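Local coordinates for minor structural protein 4 (Lactococcus phage Tuc2009, PDB 5E7T) that probably serves as a structural component of the phage baseplate and carries an immunoglobulin-like domain of the baseplate upper protein family, at residues 6-11 / 91-96. Numbering follows the deposited sequence.
Sequences VVIEHD and FVIEGA
Val6 sits against the ring of Phe91, its CG1 over one face, 4.3 Å from the ring centroid and 20° off the ring normal, a CH-pi contact displaced toward the rim. The second methyl of Val6, CG2, reaches the far end of the ring, 3.7 Å from CZ of Phe91. Ile8 meets the same phenylalanine at its root: CD1 of Ile8 is 3.8 Å from CB of Phe91 and also near CG and CD2. Phe91 thus spans two successive inward positions of strand 4-10. Two residues on, Ile93 has CG1 anti to the backbone N (chi1 -160°), and its extended second torsion carries CD1 on to lie 4.2 Å from CG2 of Ile8 and 3.8 Å from CB of His10. The methyl of Ala96 approaches the same His10 CB at 4.0 Å and nears CG and CD2 at the base of the imidazole. Beyond it, OD1 of Asp11 comes to 3.5 Å from CB of Ala96 while accepting a hydrogen bond from the backbone N of Thr97, just past Ala96.

The strand axes pass 10.1 Å apart at 34°, and no hydrogen bond joins the two segments. Their backbone partners lie to the side, strand 4-10 pairing with 58-63 and 98-103, so the contact is face-to-face packing across the interior of an immunoglobulin-like beta fold. Val18 and Val20 of strand 17-24 also touch Phe91, and Pro16 packs on His10, Ile93 and Ala96. The chemistry is therefore almost wholly apolar: the strands pack through alkyl groups and the Phe91 face, so the contact rests on burial and dispersion, and the carboxylate of Asp11 contributes polarity at the exposed end.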
ATOM      1  N   VAL A   6       5.861 -38.761  -8.143  1.00 55.29           N
ATOM      2  CA  VAL A   6       6.589 -37.783  -8.954  1.00 53.64           C
ATOM      3  C   VAL A   6       7.421 -36.920  -8.015  1.00 59.05           C
ATOM      4  O   VAL A   6       6.871 -36.318  -7.092  1.00 59.30           O
ATOM      5  CB  VAL A   6       5.705 -36.944  -9.922  1.00 54.44           C
ATOM      6  CG1 VAL A   6       6.529 -35.869 -10.623  1.00 53.23           C
ATOM      7  CG2 VAL A   6       5.020 -37.830 -10.948  1.00 54.24           C
ATOM      8  N   VAL A   7       8.734 -36.873  -8.249  1.00 56.23           N
ATOM      9  CA  VAL A   7       9.687 -36.097  -7.462  1.00 56.47           C
ATOM     10  C   VAL A   7       9.883 -34.702  -8.056  1.00 63.47           C
ATOM     11  O   VAL A   7      10.183 -34.573  -9.244  1.00 66.16           O
ATOM     12  CB  VAL A   7      11.040 -36.831  -7.343  1.00 60.88           C
ATOM     13  CG1 VAL A   7      12.065 -35.960  -6.636  1.00 60.62           C
ATOM     14  CG2 VAL A   7      10.881 -38.154  -6.609  1.00 61.18           C
ATOM     15  N   ILE A   8       9.764 -33.664  -7.219  1.00 58.23           N
ATOM     16  CA  ILE A   8       9.985 -32.277  -7.610  1.00 56.21           C
ATOM     17  C   ILE A   8      11.058 -31.704  -6.712  1.00 62.02           C
ATOM     18  O   ILE A   8      10.848 -31.551  -5.503  1.00 62.16           O
ATOM     19  CB  ILE A   8       8.705 -31.413  -7.616  1.00 57.04           C
ATOM     20  CG1 ILE A   8       7.704 -31.931  -8.642  1.00 57.21           C
ATOM     21  CG2 ILE A   8       9.055 -29.955  -7.905  1.00 56.33           C
ATOM     22  CD1 ILE A   8       6.340 -31.479  -8.399  1.00 70.14           C
ATOM     23  N   GLU A   9      12.218 -31.414  -7.319  1.00 58.46           N
ATOM     24  CA  GLU A   9      13.393 -30.820  -6.705  1.00 57.44           C
ATOM     25  C   GLU A   9      13.292 -29.321  -6.854  1.00 62.59           C
ATOM     26  O   GLU A   9      13.053 -28.840  -7.961  1.00 64.52           O
ATOM     27  CB  GLU A   9      14.651 -31.332  -7.404  1.00 59.22           C
ATOM     28  CG  GLU A   9      15.071 -32.724  -6.974  1.00 65.13           C
ATOM     29  CD  GLU A   9      16.310 -33.259  -7.660  1.00 82.10           C
ATOM     30  OE1 GLU A   9      17.117 -32.454  -8.190  1.00 71.30           O
ATOM     31  OE2 GLU A   9      16.473 -34.502  -7.658  1.00 70.96           O
ATOM     32  N   HIS A  10      13.474 -28.577  -5.762  1.00 58.51           N
ATOM     33  CA  HIS A  10      13.353 -27.115  -5.772  1.00 58.37           C
ATOM     34  C   HIS A  10      14.478 -26.373  -5.020  1.00 63.30           C
ATOM     35  O   HIS A  10      15.382 -27.001  -4.460  1.00 64.08           O
ATOM     36  CB  HIS A  10      11.983 -26.718  -5.216  1.00 58.45           C
ATOM     37  CG  HIS A  10      11.802 -27.155  -3.796  1.00 61.37           C
ATOM     38  ND1 HIS A  10      11.438 -28.448  -3.479  1.00 62.93           N
ATOM     39  CD2 HIS A  10      12.008 -26.469  -2.657  1.00 62.40           C
ATOM     40  CE1 HIS A  10      11.431 -28.501  -2.163  1.00 62.14           C
ATOM     41  NE2 HIS A  10      11.781 -27.337  -1.629  1.00 62.39           N
ATOM     42  N   ASP A  11      14.392 -25.034  -4.987  1.00 58.97           N
ATOM     43  CA  ASP A  11      15.379 -24.169  -4.343  1.00 58.42           C
ATOM     44  C   ASP A  11      14.991 -23.634  -2.958  1.00 63.70           C
ATOM     45  O   ASP A  11      15.761 -22.852  -2.406  1.00 65.58           O
ATOM     46  CB  ASP A  11      15.741 -23.003  -5.273  1.00 59.98           C
ATOM     47  CG  ASP A  11      14.608 -22.069  -5.645  1.00 69.34           C
ATOM     48  OD1 ASP A  11      13.438 -22.396  -5.340  1.00 71.65           O
ATOM     49  OD2 ASP A  11      14.886 -21.028  -6.288  1.00 71.68           O
ATOM     50  N   PHE A  91       1.906 -30.030 -12.531  1.00 58.05           N
ATOM     51  CA  PHE A  91       2.268 -29.868 -11.117  1.00 55.85           C
ATOM     52  C   PHE A  91       2.641 -28.416 -10.884  1.00 58.26           C
ATOM     53  O   PHE A  91       3.607 -27.948 -11.460  1.00 57.72           O
ATOM     54  CB  PHE A  91       3.453 -30.790 -10.766  1.00 57.11           C
ATOM     55  CG  PHE A  91       3.180 -32.267 -10.971  1.00 58.81           C
ATOM     56  CD1 PHE A  91       3.190 -32.827 -12.248  1.00 60.74           C
ATOM     57  CD2 PHE A  91       2.920 -33.100  -9.888  1.00 60.55           C
ATOM     58  CE1 PHE A  91       2.918 -34.183 -12.438  1.00 61.81           C
ATOM     59  CE2 PHE A  91       2.646 -34.460 -10.081  1.00 63.36           C
ATOM     60  CZ  PHE A  91       2.653 -34.990 -11.354  1.00 61.42           C
ATOM     61  N   VAL A  92       1.858 -27.684 -10.102  1.00 54.37           N
ATOM     62  CA  VAL A  92       2.165 -26.277  -9.871  1.00 53.80           C
ATOM     63  C   VAL A  92       2.686 -26.098  -8.462  1.00 61.74           C
ATOM     64  O   VAL A  92       1.937 -26.319  -7.492  1.00 61.06           O
ATOM     65  CB  VAL A  92       0.982 -25.302 -10.154  1.00 55.77           C
ATOM     66  CG1 VAL A  92       1.429 -23.848 -10.063  1.00 54.56           C
ATOM     67  CG2 VAL A  92       0.339 -25.574 -11.504  1.00 55.43           C
ATOM     68  N   ILE A  93       3.968 -25.655  -8.363  1.00 60.34           N
ATOM     69  CA  ILE A  93       4.677 -25.346  -7.112  1.00 60.35           C
ATOM     70  C   ILE A  93       4.285 -23.938  -6.633  1.00 65.14           C
ATOM     71  O   ILE A  93       3.908 -23.089  -7.452  1.00 65.37           O
ATOM     72  CB  ILE A  93       6.205 -25.469  -7.310  1.00 63.36           C
ATOM     73  CG1 ILE A  93       6.939 -25.656  -5.969  1.00 63.55           C
ATOM     74  CG2 ILE A  93       6.769 -24.290  -8.130  1.00 64.86           C
ATOM     75  CD1 ILE A  93       8.332 -26.247  -6.064  1.00 69.60           C
ATOM     76  N   GLU A  94       4.380 -23.693  -5.320  1.00 61.42           N
ATOM     77  CA  GLU A  94       4.097 -22.389  -4.743  1.00 61.50           C
ATOM     78  C   GLU A  94       5.230 -22.016  -3.808  1.00 64.52           C
ATOM     79  O   GLU A  94       5.550 -22.776  -2.902  1.00 63.74           O
ATOM     80  CB  GLU A  94       2.757 -22.412  -3.995  1.00 63.68           C
ATOM     81  CG  GLU A  94       2.205 -21.037  -3.632  1.00 79.96           C
ATOM     82  CD  GLU A  94       1.036 -20.992  -2.660  1.00116.87           C
ATOM     83  OE1 GLU A  94       0.332 -22.017  -2.500  1.00117.70           O
ATOM     84  OE2 GLU A  94       0.807 -19.906  -2.078  1.00119.52           O
ATOM     85  N   GLY A  95       5.853 -20.875  -4.058  1.00 61.52           N
ATOM     86  CA  GLY A  95       6.914 -20.366  -3.197  1.00 62.05           C
ATOM     87  C   GLY A  95       8.327 -20.849  -3.426  1.00 67.54           C
ATOM     88  O   GLY A  95       9.197 -20.632  -2.574  1.00 69.64           O
ATOM     89  N   ALA A  96       8.579 -21.481  -4.576  1.00 62.73           N
ATOM     90  CA  ALA A  96       9.909 -21.964  -4.949  1.00 62.22           C
ATOM     91  C   ALA A  96       9.985 -22.103  -6.457  1.00 64.30           C
ATOM     92  O   ALA A  96       8.980 -21.915  -7.158  1.00 62.50           O
ATOM     93  CB  ALA A  96      10.200 -23.310  -4.276  1.00 63.08           C
TER